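Local coordinates for malic enzyme (Entamoeba histolytica, PDB 3NV9), which probably catalyses the oxidative decarboxylation of malate to pyruvate, with a nicotinamide dinucleotide taking up the electrons, at residues G90-V95 with Q159-A164; I165-I170 with I188-D193; A375-D380 with D428-V433; D147-I152 with C175-D180; G94-S99 with V133-D138. All coordinates share one frame; numbering follows the deposited sequence.

Contact 1. Residues G90-V95 with Q159-A164; sequences GNFVGV and QHTFGA
F162 lays its ring against F92 and the backbone that follows it. CB lies 3.6 Å from F92 O. CG, with chi1 -67° placing it anti to the carbonyl carbon, comes near G94 N. CD1 is closer still to G94 N, at 3.2 Å, and also near V93 C. CE1 meets G94 CA, which sits over one ring face in a CH-pi contact, 3.8 Å from the F162 centroid. CZ ends between G94 CA and F92 CE2. The F92 and F162 rings form an offset stack, centroids 4.6 Å apart and planes inclined by 30°, with F162 CE1 over the F92 face near its rim. T161 places CG2 beside F92 CE2, while its OG1 bonds C136 O of the second subunit. Beside the rings, F92 O accepts from G163 N at 2.7 Å; G94 N donates to A164 O at 3.3 Å, and V93 pairs with A164 as a parallel bridge where strand 164-167 begins. Because G94 has no side chain, an aromatic face can cover its backbone, and the buried F92 carbonyl is satisfied mainly by G163 N, with a weak second bond from A164 N, beside the two stacked rings.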
# COMPACT_ATOMS: atom_id res chain seq x y z
N GLY A 90 -6.72 3.66 9.92
CA GLY A 90 -8.09 4.19 9.99
C GLY A 90 -8.64 4.76 8.71
O GLY A 90 -9.86 4.81 8.53
N ASN A 91 -7.76 5.18 7.78
CA ASN A 91 -8.26 5.63 6.46
C ASN A 91 -7.70 4.78 5.29
O ASN A 91 -7.69 5.23 4.15
CB ASN A 91 -7.97 7.16 6.32
CG ASN A 91 -8.73 7.84 5.15
OD1 ASN A 91 -8.10 8.57 4.36
ND2 ASN A 91 -10.03 7.62 5.03
N PHE A 92 -7.29 3.52 5.57
CA PHE A 92 -6.47 2.71 4.60
C PHE A 92 -7.30 1.56 4.07
O PHE A 92 -7.80 0.70 4.85
CB PHE A 92 -5.17 2.16 5.29
CG PHE A 92 -4.04 1.77 4.33
CD1 PHE A 92 -3.88 2.38 3.06
CD2 PHE A 92 -3.06 0.86 4.76
CE1 PHE A 92 -2.78 2.05 2.21
CE2 PHE A 92 -1.96 0.50 3.93
CZ PHE A 92 -1.83 1.09 2.64
N VAL A 93 -7.46 1.53 2.74
CA VAL A 93 -8.26 0.53 2.07
C VAL A 93 -7.38 -0.34 1.19
O VAL A 93 -6.52 0.20 0.49
CB VAL A 93 -9.40 1.15 1.28
CG1 VAL A 93 -10.08 0.10 0.40
CG2 VAL A 93 -10.45 1.79 2.30
N GLY A 94 -7.53 -1.68 1.28
CA GLY A 94 -6.83 -2.60 0.38
C GLY A 94 -7.71 -3.04 -0.78
O GLY A 94 -8.81 -3.48 -0.55
N VAL A 95 -7.26 -2.85 -2.00
CA VAL A 95 -8.05 -3.22 -3.17
C VAL A 95 -7.50 -4.59 -3.52
O VAL A 95 -6.44 -4.68 -4.14
CB VAL A 95 -7.84 -2.19 -4.36
CG1 VAL A 95 -8.76 -2.43 -5.56
CG2 VAL A 95 -8.10 -0.74 -3.88
N GLN A 159 -5.54 -8.14 7.15
CA GLN A 159 -6.58 -7.27 7.66
C GLN A 159 -6.06 -6.28 8.69
O GLN A 159 -6.67 -5.22 8.89
CB GLN A 159 -7.67 -8.09 8.33
CG GLN A 159 -7.35 -8.46 9.75
CD GLN A 159 -8.47 -9.28 10.36
OE1 GLN A 159 -9.46 -8.74 10.80
NE2 GLN A 159 -8.32 -10.59 10.36
N HIS A 160 -4.96 -6.65 9.35
CA HIS A 160 -4.39 -5.85 10.43
C HIS A 160 -3.73 -4.56 9.97
O HIS A 160 -3.46 -3.67 10.79
CB HIS A 160 -3.43 -6.71 11.25
CG HIS A 160 -4.13 -7.85 11.89
ND1 HIS A 160 -4.21 -9.10 11.29
CD2 HIS A 160 -4.86 -7.93 13.02
CE1 HIS A 160 -4.97 -9.89 12.03
NE2 HIS A 160 -5.37 -9.20 13.08
N THR A 161 -3.52 -4.48 8.66
CA THR A 161 -2.95 -3.32 8.01
C THR A 161 -4.04 -2.28 7.69
O THR A 161 -3.74 -1.09 7.52
CB THR A 161 -2.22 -3.80 6.71
OG1 THR A 161 -1.10 -4.60 7.09
CG2 THR A 161 -1.71 -2.64 5.83
N PHE A 162 -5.29 -2.73 7.56
CA PHE A 162 -6.32 -1.95 6.85
C PHE A 162 -7.53 -1.59 7.70
O PHE A 162 -7.83 -2.26 8.70
CB PHE A 162 -6.79 -2.65 5.56
CG PHE A 162 -5.74 -2.74 4.50
CD1 PHE A 162 -5.45 -1.64 3.68
CD2 PHE A 162 -5.03 -3.91 4.31
CE1 PHE A 162 -4.47 -1.73 2.73
CE2 PHE A 162 -4.04 -4.01 3.35
CZ PHE A 162 -3.75 -2.91 2.56
N GLY A 163 -8.23 -0.54 7.25
CA GLY A 163 -9.43 -0.04 7.88
C GLY A 163 -10.60 -0.60 7.16
O GLY A 163 -11.69 -0.61 7.73
N ALA A 164 -10.41 -1.03 5.90
CA ALA A 164 -11.39 -1.86 5.22
C ALA A 164 -10.77 -2.66 4.09
O ALA A 164 -9.65 -2.36 3.66
CB ALA A 164 -12.52 -1.01 4.66

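Contact 2. Residues I165-I170 with I188-D193; sequences INLEDI and IPVWHD
H192 CG stands anti to its backbone N (chi1 173°) and a chi2 of 22° turns ND1 to the L167 side, while V190 CG1, likewise anti to its N, meets L167 CD1 at 3.7 Å. Both pairs belong to a beta-alpha-beta crossover in which strands 164-167 and 190-192, joined through helix 174-185, run parallel, their segment axes 4.9 Å apart and inclined by 22°. The register is fixed by I165 N to P189 O at 2.9 Å, L167 N to W191 O at 3.0 Å and a weak bond from W191 N to I165 O. I165, L167, V190 and H192 occupy one face: I165 CB touches V190 CG2 at 3.9 Å, I165 CG1 meets I188 CD1, and L179 and L182 of helix 174-185 pack on L167 and V190 respectively. N166 and W191 lie on the opposite face, both against L367 of helix 363-372. At the far end L167 O takes two donors, D193 N at 3.0 Å and, weakly, H192 ND1 at 3.4 Å, this carbonyl oxygen lying in the plane of the imidazole at its edge.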
# COMPACT_ATOMS: atom_id res chain seq x y z
N ILE A 165 -11.51 -3.66 3.59
CA ILE A 165 -11.06 -4.37 2.44
C ILE A 165 -12.03 -4.24 1.30
O ILE A 165 -13.23 -4.44 1.47
CB ILE A 165 -10.88 -5.92 2.67
CG1 ILE A 165 -9.85 -6.21 3.75
CG2 ILE A 165 -10.61 -6.62 1.31
CD1 ILE A 165 -8.51 -5.68 3.46
N ASN A 166 -11.50 -3.92 0.12
CA ASN A 166 -12.32 -3.73 -1.05
C ASN A 166 -11.97 -4.80 -2.07
O ASN A 166 -11.07 -4.62 -2.90
CB ASN A 166 -12.10 -2.28 -1.54
CG ASN A 166 -12.73 -2.00 -2.89
OD1 ASN A 166 -12.04 -2.08 -3.92
ND2 ASN A 166 -14.04 -1.67 -2.91
N LEU A 167 -12.68 -5.92 -1.98
CA LEU A 167 -12.50 -7.03 -2.95
C LEU A 167 -12.92 -6.56 -4.34
O LEU A 167 -13.94 -5.90 -4.49
CB LEU A 167 -13.32 -8.28 -2.55
CG LEU A 167 -13.14 -8.84 -1.11
CD1 LEU A 167 -14.30 -9.73 -0.70
CD2 LEU A 167 -11.80 -9.61 -0.98
N GLU A 168 -12.14 -6.92 -5.35
CA GLU A 168 -12.50 -6.64 -6.73
C GLU A 168 -12.21 -7.86 -7.63
O GLU A 168 -11.19 -8.55 -7.43
CB GLU A 168 -11.62 -5.48 -7.25
CG GLU A 168 -11.80 -4.11 -6.57
CD GLU A 168 -13.03 -3.38 -7.06
OE1 GLU A 168 -13.25 -2.27 -6.54
OE2 GLU A 168 -13.77 -3.89 -7.97
N ASP A 169 -13.04 -8.05 -8.67
CA ASP A 169 -12.66 -8.77 -9.89
C ASP A 169 -12.16 -10.21 -9.56
O ASP A 169 -11.09 -10.67 -10.00
CB ASP A 169 -11.61 -7.96 -10.66
CG ASP A 169 -12.17 -6.66 -11.27
OD1 ASP A 169 -13.32 -6.30 -10.99
OD2 ASP A 169 -11.44 -5.98 -12.04
N ILE A 170 -12.96 -10.88 -8.74
CA ILE A 170 -12.81 -12.26 -8.35
C ILE A 170 -13.98 -13.02 -8.99
O ILE A 170 -15.16 -12.63 -8.87
CB ILE A 170 -12.82 -12.42 -6.81
CG1 ILE A 170 -11.78 -11.46 -6.20
CG2 ILE A 170 -12.63 -13.87 -6.39
CD1 ILE A 170 -11.53 -11.62 -4.70
N ILE A 188 -12.50 -5.64 10.57
CA ILE A 188 -12.80 -4.52 9.67
C ILE A 188 -13.88 -4.95 8.65
O ILE A 188 -14.12 -6.14 8.45
CB ILE A 188 -11.55 -3.99 8.91
CG1 ILE A 188 -10.93 -5.09 8.04
CG2 ILE A 188 -10.56 -3.41 9.89
CD1 ILE A 188 -9.68 -4.68 7.25
N PRO A 189 -14.58 -3.98 8.06
CA PRO A 189 -15.52 -4.25 6.98
C PRO A 189 -14.86 -4.79 5.70
O PRO A 189 -13.88 -4.21 5.21
CB PRO A 189 -16.13 -2.86 6.68
CG PRO A 189 -15.10 -1.91 7.11
CD PRO A 189 -14.53 -2.55 8.38
N VAL A 190 -15.46 -5.87 5.17
CA VAL A 190 -15.08 -6.49 3.92
C VAL A 190 -16.28 -6.55 2.99
O VAL A 190 -17.37 -6.99 3.39
CB VAL A 190 -14.52 -7.94 4.14
CG1 VAL A 190 -14.12 -8.62 2.79
CG2 VAL A 190 -13.35 -7.86 5.04
N TRP A 191 -16.10 -6.12 1.76
CA TRP A 191 -17.20 -6.12 0.81
C TRP A 191 -16.58 -6.39 -0.55
O TRP A 191 -15.37 -6.40 -0.68
CB TRP A 191 -17.98 -4.79 0.89
CG TRP A 191 -17.46 -3.69 0.04
CD1 TRP A 191 -16.16 -3.33 -0.12
CD2 TRP A 191 -18.24 -2.77 -0.77
NE1 TRP A 191 -16.07 -2.24 -0.98
CE2 TRP A 191 -17.34 -1.90 -1.41
CE3 TRP A 191 -19.62 -2.61 -1.02
CZ2 TRP A 191 -17.77 -0.88 -2.27
CZ3 TRP A 191 -20.04 -1.58 -1.87
CH2 TRP A 191 -19.12 -0.74 -2.49
N HIS A 192 -17.41 -6.63 -1.55
CA HIS A 192 -16.95 -6.96 -2.87
C HIS A 192 -17.60 -5.90 -3.82
O HIS A 192 -18.81 -5.83 -3.99
CB HIS A 192 -17.29 -8.46 -3.16
CG HIS A 192 -17.01 -8.92 -4.57
ND1 HIS A 192 -16.12 -8.29 -5.42
CD2 HIS A 192 -17.46 -9.99 -5.25
CE1 HIS A 192 -16.09 -8.92 -6.58
NE2 HIS A 192 -16.89 -9.96 -6.50
N ASP A 193 -16.76 -4.99 -4.33
CA ASP A 193 -17.20 -3.82 -5.08
C ASP A 193 -18.11 -4.27 -6.22
O ASP A 193 -19.17 -3.69 -6.42
CB ASP A 193 -15.97 -3.08 -5.62
CG ASP A 193 -16.26 -1.67 -6.16
OD1 ASP A 193 -17.37 -1.14 -5.93
OD2 ASP A 193 -15.37 -1.12 -6.86

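Contact 3. Residues A375-D380 with D428-V433; sequences ARKITD and DGVARV. With SO4 (sulfate ion), chain I; SO4 (sulfate ion), chain C.
Two loops meet backbone to backbone, R376 N donating to V430 O at 2.9 Å and A375 CA lying 4.2 Å from A431 CA, and the second loop leaves its helix through a Schellman motif at G429. The R376 and R432 side chains then overlap with guanidinium planes 47° apart: R432 CG lies 3.6 Å above the centre of the R376 group, and R376 CG covers the R432 group near its rim. Their NH1 atoms are 4.0 Å apart, a like-charge approach. It is probably eased by a sulfate ion, probably from the crystallisation liquor, which accepts from R376 NH1 through O3 at 2.9 Å and from R432 NH1 through O4 at 3.0 Å. R432 NH1 also bonds D187 O. At the other end T379 OG1 donates to D428 OD2 at 2.7 Å, from 37° above the carboxylate plane, while T379 CG2 meets V430 CG1 tip to tip. T379 is the N-cap of helix 380-396, its OG1 also bonding M382 N. V430 and A375 pack on A425 and M382, so the contact sits where the start of helix 380-396 meets the end of helix 413-428.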
# COMPACT_ATOMS: atom_id res chain seq x y z
N ALA A 375 -18.14 1.14 10.42
CA ALA A 375 -19.08 0.07 10.20
C ALA A 375 -18.34 -1.24 10.11
O ALA A 375 -17.23 -1.35 9.52
CB ALA A 375 -19.91 0.28 8.95
N ARG A 376 -18.98 -2.23 10.70
CA ARG A 376 -18.46 -3.60 10.77
C ARG A 376 -18.62 -4.30 9.44
O ARG A 376 -17.77 -5.08 9.06
CB ARG A 376 -19.20 -4.40 11.86
CG ARG A 376 -18.94 -3.92 13.30
CD ARG A 376 -19.85 -4.78 14.22
NE ARG A 376 -20.08 -4.18 15.52
CZ ARG A 376 -19.26 -4.32 16.57
NH1 ARG A 376 -18.14 -5.03 16.45
NH2 ARG A 376 -19.58 -3.74 17.74
N LYS A 377 -19.69 -3.99 8.72
CA LYS A 377 -20.04 -4.68 7.48
C LYS A 377 -20.60 -3.62 6.54
O LYS A 377 -21.12 -2.62 7.04
CB LYS A 377 -21.19 -5.67 7.74
CG LYS A 377 -20.77 -6.96 8.47
CD LYS A 377 -21.95 -7.65 9.30
CE LYS A 377 -23.33 -7.41 8.68
NZ LYS A 377 -24.39 -8.06 9.52
N ILE A 378 -20.56 -3.84 5.21
CA ILE A 378 -21.33 -3.00 4.31
C ILE A 378 -22.63 -3.72 4.12
O ILE A 378 -22.67 -4.77 3.48
CB ILE A 378 -20.69 -2.69 2.89
CG1 ILE A 378 -19.27 -2.05 2.93
CG2 ILE A 378 -21.55 -1.76 2.13
CD1 ILE A 378 -18.95 -1.10 4.05
N THR A 379 -23.73 -3.14 4.63
CA THR A 379 -25.03 -3.84 4.52
C THR A 379 -25.66 -3.44 3.21
O THR A 379 -25.22 -2.47 2.61
CB THR A 379 -26.00 -3.46 5.64
OG1 THR A 379 -26.26 -2.06 5.53
CG2 THR A 379 -25.37 -3.78 6.99
N ASP A 380 -26.68 -4.18 2.79
CA ASP A 380 -27.45 -3.85 1.60
C ASP A 380 -28.16 -2.49 1.80
O ASP A 380 -28.24 -1.69 0.90
CB ASP A 380 -28.48 -4.94 1.26
CG ASP A 380 -27.86 -6.21 0.66
OD1 ASP A 380 -26.61 -6.25 0.47
OD2 ASP A 380 -28.64 -7.19 0.37
N ASP A 428 -28.69 0.56 10.85
CA ASP A 428 -28.60 -0.88 10.70
C ASP A 428 -27.96 -1.57 11.94
O ASP A 428 -28.08 -2.79 12.11
CB ASP A 428 -27.82 -1.20 9.43
CG ASP A 428 -28.59 -0.84 8.15
OD1 ASP A 428 -29.86 -0.76 8.14
OD2 ASP A 428 -27.90 -0.65 7.12
N GLY A 429 -27.28 -0.80 12.79
CA GLY A 429 -26.65 -1.34 13.99
C GLY A 429 -25.26 -1.91 13.77
O GLY A 429 -24.68 -2.59 14.67
N VAL A 430 -24.70 -1.61 12.59
CA VAL A 430 -23.34 -2.04 12.28
C VAL A 430 -22.24 -1.00 12.58
O VAL A 430 -21.05 -1.34 12.54
CB VAL A 430 -23.26 -2.60 10.87
CG1 VAL A 430 -24.32 -3.69 10.74
CG2 VAL A 430 -23.46 -1.49 9.79
N ALA A 431 -22.64 0.23 12.93
CA ALA A 431 -21.66 1.27 13.25
C ALA A 431 -21.10 1.15 14.66
O ALA A 431 -21.83 0.87 15.61
CB ALA A 431 -22.24 2.66 13.03
N ARG A 432 -19.79 1.36 14.77
CA ARG A 432 -19.05 1.31 16.02
C ARG A 432 -18.78 2.72 16.55
O ARG A 432 -18.22 2.90 17.63
CB ARG A 432 -17.76 0.51 15.83
CG ARG A 432 -18.03 -1.01 15.62
CD ARG A 432 -16.73 -1.82 15.53
NE ARG A 432 -16.15 -1.75 14.18
CZ ARG A 432 -15.34 -2.64 13.63
NH1 ARG A 432 -14.98 -3.75 14.28
NH2 ARG A 432 -14.89 -2.43 12.38
N VAL A 433 -19.20 3.70 15.78
CA VAL A 433 -19.18 5.12 16.17
C VAL A 433 -20.59 5.61 15.87
O VAL A 433 -20.94 5.79 14.69
CB VAL A 433 -18.20 5.95 15.30
CG1 VAL A 433 -18.43 7.47 15.53
CG2 VAL A 433 -16.75 5.55 15.56
S SO4 I . -15.88 -3.96 18.47
O1 SO4 I . -17.08 -3.11 18.42
O2 SO4 I . -15.06 -3.49 19.58
O3 SO4 I . -16.27 -5.36 18.67
O4 SO4 I . -15.11 -3.89 17.23
S SO4 C . -26.85 -7.65 5.36
O1 SO4 C . -28.08 -7.97 6.03
O2 SO4 C . -25.92 -7.10 6.35
O3 SO4 C . -26.28 -8.86 4.78
O4 SO4 C . -27.14 -6.78 4.24
O HOH W 1 -14.74 -0.19 10.79
O HOH W 2 -21.67 -2.22 16.01

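Contact 4. Residues D147-I152 with C175-D180; sequences DPDAVI and CYKILD
I178 is the main bump of this helix pair, and it enters a hollow lined by P148 and V151, one turn apart on helix 148-158. Its CG1, beside the backbone N with chi1 -63°, rests against P148 CB at 3.8 Å and near P148 O. CD1 goes deepest, to 3.5 Å from V151 CB, while CG2 touches V151 CG1 at 3.7 Å; the two side chains meet at about a right angle. The fit is reciprocated by I152, whose CD1 rests against K177 O at 3.9 Å and K177 CG at 4.0 Å, and whose CG1 touches I178 CA. On the solvent side, K177 leaves with CG anti to its backbone N (chi1 175°) and stays extended, CD passing P148 CG at 4.0 Å. Its NZ reaches D149 OD1 at 2.9 Å in a salt bridge whose hydrogen bond is weak, and also bonds a glycerol, probably from the crystallisation liquor. The first turn of helix 148-158 is held by an N-cap, D149 N donating to D147 OD1. With segment axes 9.0 Å apart and only 27° between their directions, these are near-parallel neighbouring helices lying on the same face of a parallel beta sheet, as expected of the layered alpha/beta build of this N-terminal malic enzyme domain.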
# COMPACT_ATOMS: atom_id res chain seq x y z
N ASP A 147 -8.01 -20.80 -5.63
CA ASP A 147 -8.50 -21.35 -4.37
C ASP A 147 -9.06 -20.27 -3.43
O ASP A 147 -8.33 -19.48 -2.84
CB ASP A 147 -7.34 -22.11 -3.70
CG ASP A 147 -7.73 -22.77 -2.44
OD1 ASP A 147 -8.92 -22.81 -2.11
OD2 ASP A 147 -6.79 -23.26 -1.75
N PRO A 148 -10.38 -20.27 -3.25
CA PRO A 148 -11.00 -19.23 -2.41
C PRO A 148 -10.42 -19.22 -1.00
O PRO A 148 -10.23 -18.13 -0.43
CB PRO A 148 -12.45 -19.64 -2.34
CG PRO A 148 -12.52 -21.08 -2.88
CD PRO A 148 -11.26 -21.40 -3.59
N ASP A 149 -10.12 -20.40 -0.46
CA ASP A 149 -9.59 -20.51 0.89
C ASP A 149 -8.24 -19.80 1.01
O ASP A 149 -7.88 -19.33 2.09
CB ASP A 149 -9.45 -22.00 1.32
CG ASP A 149 -10.77 -22.80 1.19
OD1 ASP A 149 -11.89 -22.26 1.42
OD2 ASP A 149 -10.67 -24.01 0.84
N ALA A 150 -7.50 -19.74 -0.09
CA ALA A 150 -6.25 -18.99 -0.11
C ALA A 150 -6.54 -17.47 0.04
O ALA A 150 -5.88 -16.76 0.80
CB ALA A 150 -5.47 -19.28 -1.40
N VAL A 151 -7.57 -17.01 -0.66
CA VAL A 151 -7.97 -15.61 -0.60
C VAL A 151 -8.44 -15.32 0.83
O VAL A 151 -7.97 -14.37 1.44
CB VAL A 151 -9.00 -15.20 -1.72
CG1 VAL A 151 -9.28 -13.70 -1.71
CG2 VAL A 151 -8.46 -15.58 -3.13
N ILE A 152 -9.25 -16.23 1.40
CA ILE A 152 -9.75 -16.05 2.78
C ILE A 152 -8.63 -15.93 3.79
O ILE A 152 -8.61 -15.01 4.64
CB ILE A 152 -10.74 -17.17 3.18
CG1 ILE A 152 -12.03 -16.98 2.38
CG2 ILE A 152 -11.06 -17.08 4.62
CD1 ILE A 152 -12.99 -18.19 2.34
N CYS A 175 -15.96 -15.59 -5.51
CA CYS A 175 -16.22 -14.29 -4.84
C CYS A 175 -17.27 -14.39 -3.70
O CYS A 175 -17.15 -13.72 -2.67
CB CYS A 175 -16.64 -13.23 -5.86
SG CYS A 175 -18.13 -13.67 -6.78
N TYR A 176 -18.24 -15.29 -3.83
CA TYR A 176 -19.26 -15.43 -2.75
C TYR A 176 -18.69 -16.00 -1.46
O TYR A 176 -18.85 -15.43 -0.35
CB TYR A 176 -20.45 -16.25 -3.23
CG TYR A 176 -21.20 -15.66 -4.41
CD1 TYR A 176 -21.82 -14.38 -4.31
CD2 TYR A 176 -21.32 -16.36 -5.60
CE1 TYR A 176 -22.53 -13.84 -5.38
CE2 TYR A 176 -22.00 -15.81 -6.68
CZ TYR A 176 -22.61 -14.54 -6.55
OH TYR A 176 -23.33 -14.03 -7.61
N LYS A 177 -17.99 -17.12 -1.61
CA LYS A 177 -17.42 -17.80 -0.47
C LYS A 177 -16.48 -16.86 0.27
O LYS A 177 -16.55 -16.73 1.51
CB LYS A 177 -16.72 -19.11 -0.93
CG LYS A 177 -16.01 -19.79 0.19
CD LYS A 177 -15.49 -21.21 -0.17
CE LYS A 177 -14.87 -21.91 1.06
NZ LYS A 177 -14.52 -23.35 0.80
N ILE A 178 -15.60 -16.21 -0.49
CA ILE A 178 -14.62 -15.28 0.06
C ILE A 178 -15.32 -14.13 0.78
O ILE A 178 -15.01 -13.84 1.92
CB ILE A 178 -13.67 -14.74 -1.04
CG1 ILE A 178 -12.85 -15.90 -1.65
CG2 ILE A 178 -12.74 -13.69 -0.48
CD1 ILE A 178 -12.25 -15.58 -3.08
N LEU A 179 -16.27 -13.49 0.13
CA LEU A 179 -16.92 -12.34 0.76
C LEU A 179 -17.68 -12.79 2.02
O LEU A 179 -17.47 -12.25 3.12
CB LEU A 179 -17.85 -11.62 -0.24
CG LEU A 179 -18.76 -10.54 0.43
CD1 LEU A 179 -17.94 -9.40 1.04
CD2 LEU A 179 -19.85 -10.02 -0.45
N ASP A 180 -18.52 -13.80 1.85
CA ASP A 180 -19.46 -14.25 2.88
C ASP A 180 -18.74 -14.66 4.16
O ASP A 180 -19.17 -14.27 5.24
CB ASP A 180 -20.33 -15.41 2.34
CG ASP A 180 -21.18 -14.99 1.17
OD1 ASP A 180 -21.34 -13.77 0.99
OD2 ASP A 180 -21.68 -15.84 0.40

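Contact 5. Residues G94-S99 with V133-D138; sequences GVVSDS and VPICID
V96 and I135 cross obliquely on one face of two parallel strands, V96 CG2 meeting I135 CB at 4.0 Å. I135 keeps CG1 beside its backbone N (chi1 -57°), which brings that atom to 4.3 Å from G94 CA, where no side chain intervenes. V95 and S97 point to the opposite face with P134 and C136; V95 CG2 comes within 3.7 Å of V133 O. Beyond the strand ends I137 CG1 occupies the position between N and carbonyl carbon (chi1 70°) and meets S97 O at 3.6 Å, with D98 CB beside it. Four backbone bonds set the parallel register: V95 N to V133 O, I135 N to V95 O at 2.6 Å, S97 N to I135 O and I137 N to S97 O at 3.0 Å. S97 OG accepts from S99 N in an ST turn and also bonds E168 O, tying the turn to the end of the adjacent strand 164-167. With helix 114-128 the pair forms the first beta-alpha-beta unit of the four-stranded sheet: M117 of that helix packs on the V95, S97, P134 and C136 face, helix 148-158 packs V155 and F154 on V96 and I135, and strand 164-167 flanks strand 92-97 on its other side.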
# COMPACT_ATOMS: atom_id res chain seq x y z
N GLY A 94 -7.53 -1.68 1.28
CA GLY A 94 -6.83 -2.60 0.38
C GLY A 94 -7.71 -3.04 -0.78
O GLY A 94 -8.81 -3.48 -0.55
N VAL A 95 -7.26 -2.85 -2.00
CA VAL A 95 -8.05 -3.22 -3.17
C VAL A 95 -7.50 -4.59 -3.52
O VAL A 95 -6.44 -4.68 -4.14
CB VAL A 95 -7.84 -2.19 -4.36
CG1 VAL A 95 -8.76 -2.43 -5.56
CG2 VAL A 95 -8.10 -0.74 -3.88
N VAL A 96 -8.18 -5.62 -3.06
CA VAL A 96 -7.71 -7.01 -3.10
C VAL A 96 -8.36 -7.70 -4.29
O VAL A 96 -9.58 -7.67 -4.46
CB VAL A 96 -8.00 -7.76 -1.74
CG1 VAL A 96 -7.58 -9.27 -1.80
CG2 VAL A 96 -7.25 -7.08 -0.62
N SER A 97 -7.52 -8.24 -5.16
CA SER A 97 -8.00 -8.99 -6.32
C SER A 97 -7.06 -10.15 -6.61
O SER A 97 -5.87 -10.04 -6.31
CB SER A 97 -8.06 -8.13 -7.54
OG SER A 97 -8.65 -8.85 -8.62
N ASP A 98 -7.58 -11.24 -7.16
CA ASP A 98 -6.74 -12.31 -7.64
C ASP A 98 -6.60 -12.28 -9.15
O ASP A 98 -6.00 -13.18 -9.76
CB ASP A 98 -7.18 -13.69 -7.07
CG ASP A 98 -8.52 -14.21 -7.62
OD1 ASP A 98 -8.84 -15.37 -7.23
OD2 ASP A 98 -9.23 -13.56 -8.43
N SER A 99 -7.14 -11.19 -9.72
CA SER A 99 -7.12 -10.82 -11.14
C SER A 99 -7.74 -11.86 -12.05
O SER A 99 -7.31 -12.06 -13.17
CB SER A 99 -5.72 -10.44 -11.61
OG SER A 99 -5.16 -9.56 -10.71
N VAL A 133 -4.40 1.13 -1.73
CA VAL A 133 -3.41 0.62 -2.62
C VAL A 133 -3.87 -0.69 -3.29
O VAL A 133 -4.62 -1.45 -2.74
CB VAL A 133 -2.03 0.45 -1.96
CG1 VAL A 133 -1.38 1.81 -1.72
CG2 VAL A 133 -2.08 -0.42 -0.75
N PRO A 134 -3.42 -0.91 -4.53
CA PRO A 134 -3.75 -2.22 -5.13
C PRO A 134 -3.08 -3.37 -4.31
O PRO A 134 -1.92 -3.22 -3.84
CB PRO A 134 -3.19 -2.10 -6.55
CG PRO A 134 -2.21 -0.92 -6.51
CD PRO A 134 -2.42 -0.14 -5.28
N ILE A 135 -3.82 -4.47 -4.09
CA ILE A 135 -3.21 -5.70 -3.54
C ILE A 135 -3.57 -6.84 -4.45
O ILE A 135 -4.57 -7.47 -4.25
CB ILE A 135 -3.73 -6.01 -2.14
CG1 ILE A 135 -3.49 -4.83 -1.19
CG2 ILE A 135 -3.09 -7.31 -1.53
CD1 ILE A 135 -2.05 -4.71 -0.70
N CYS A 136 -2.77 -7.05 -5.49
CA CYS A 136 -2.99 -8.13 -6.49
C CYS A 136 -2.23 -9.41 -6.09
O CYS A 136 -1.03 -9.39 -5.90
CB CYS A 136 -2.57 -7.67 -7.89
SG CYS A 136 -3.75 -6.54 -8.56
N ILE A 137 -2.95 -10.51 -5.91
CA ILE A 137 -2.36 -11.71 -5.34
C ILE A 137 -2.55 -12.87 -6.26
O ILE A 137 -3.44 -12.86 -7.12
CB ILE A 137 -3.01 -12.09 -4.01
CG1 ILE A 137 -4.47 -12.61 -4.24
CG2 ILE A 137 -2.88 -10.92 -3.00
CD1 ILE A 137 -5.24 -13.02 -2.93
N ASP A 138 -1.71 -13.88 -6.07
CA ASP A 138 -1.93 -15.16 -6.73
C ASP A 138 -2.82 -15.99 -5.83
O ASP A 138 -2.49 -16.24 -4.65
CB ASP A 138 -0.60 -15.87 -6.95
CG ASP A 138 -0.76 -17.18 -7.78
OD1 ASP A 138 -1.91 -17.61 -8.10
OD2 ASP A 138 0.28 -17.75 -8.15

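How the contacts relate
Contacts 5, 1 and 2 span a single parallel sheet ordered 131-136, 92-97, 164-167, 190-192. Contacts 1 and 5 share G94 and V95, with centres 12 Å apart; contact 2 adjoins both, through G94 O to N166 N at 2.8 Å and E168 N to V96 O at 2.8 Å. Contact 4 lies over one face, its L179 CD1 3.4 Å from W191 CA of contact 2. Contact 3 meets the sheet edge, P189 CD approaching A375 O at 3.2 Å, but its centre is about 24 Å from that of contact 5. Contacts 1 and 5 also touch the second subunit. A glycerol, probably from the crystallisation liquor, about 3 Å from the D169 side chain may mark a pocket.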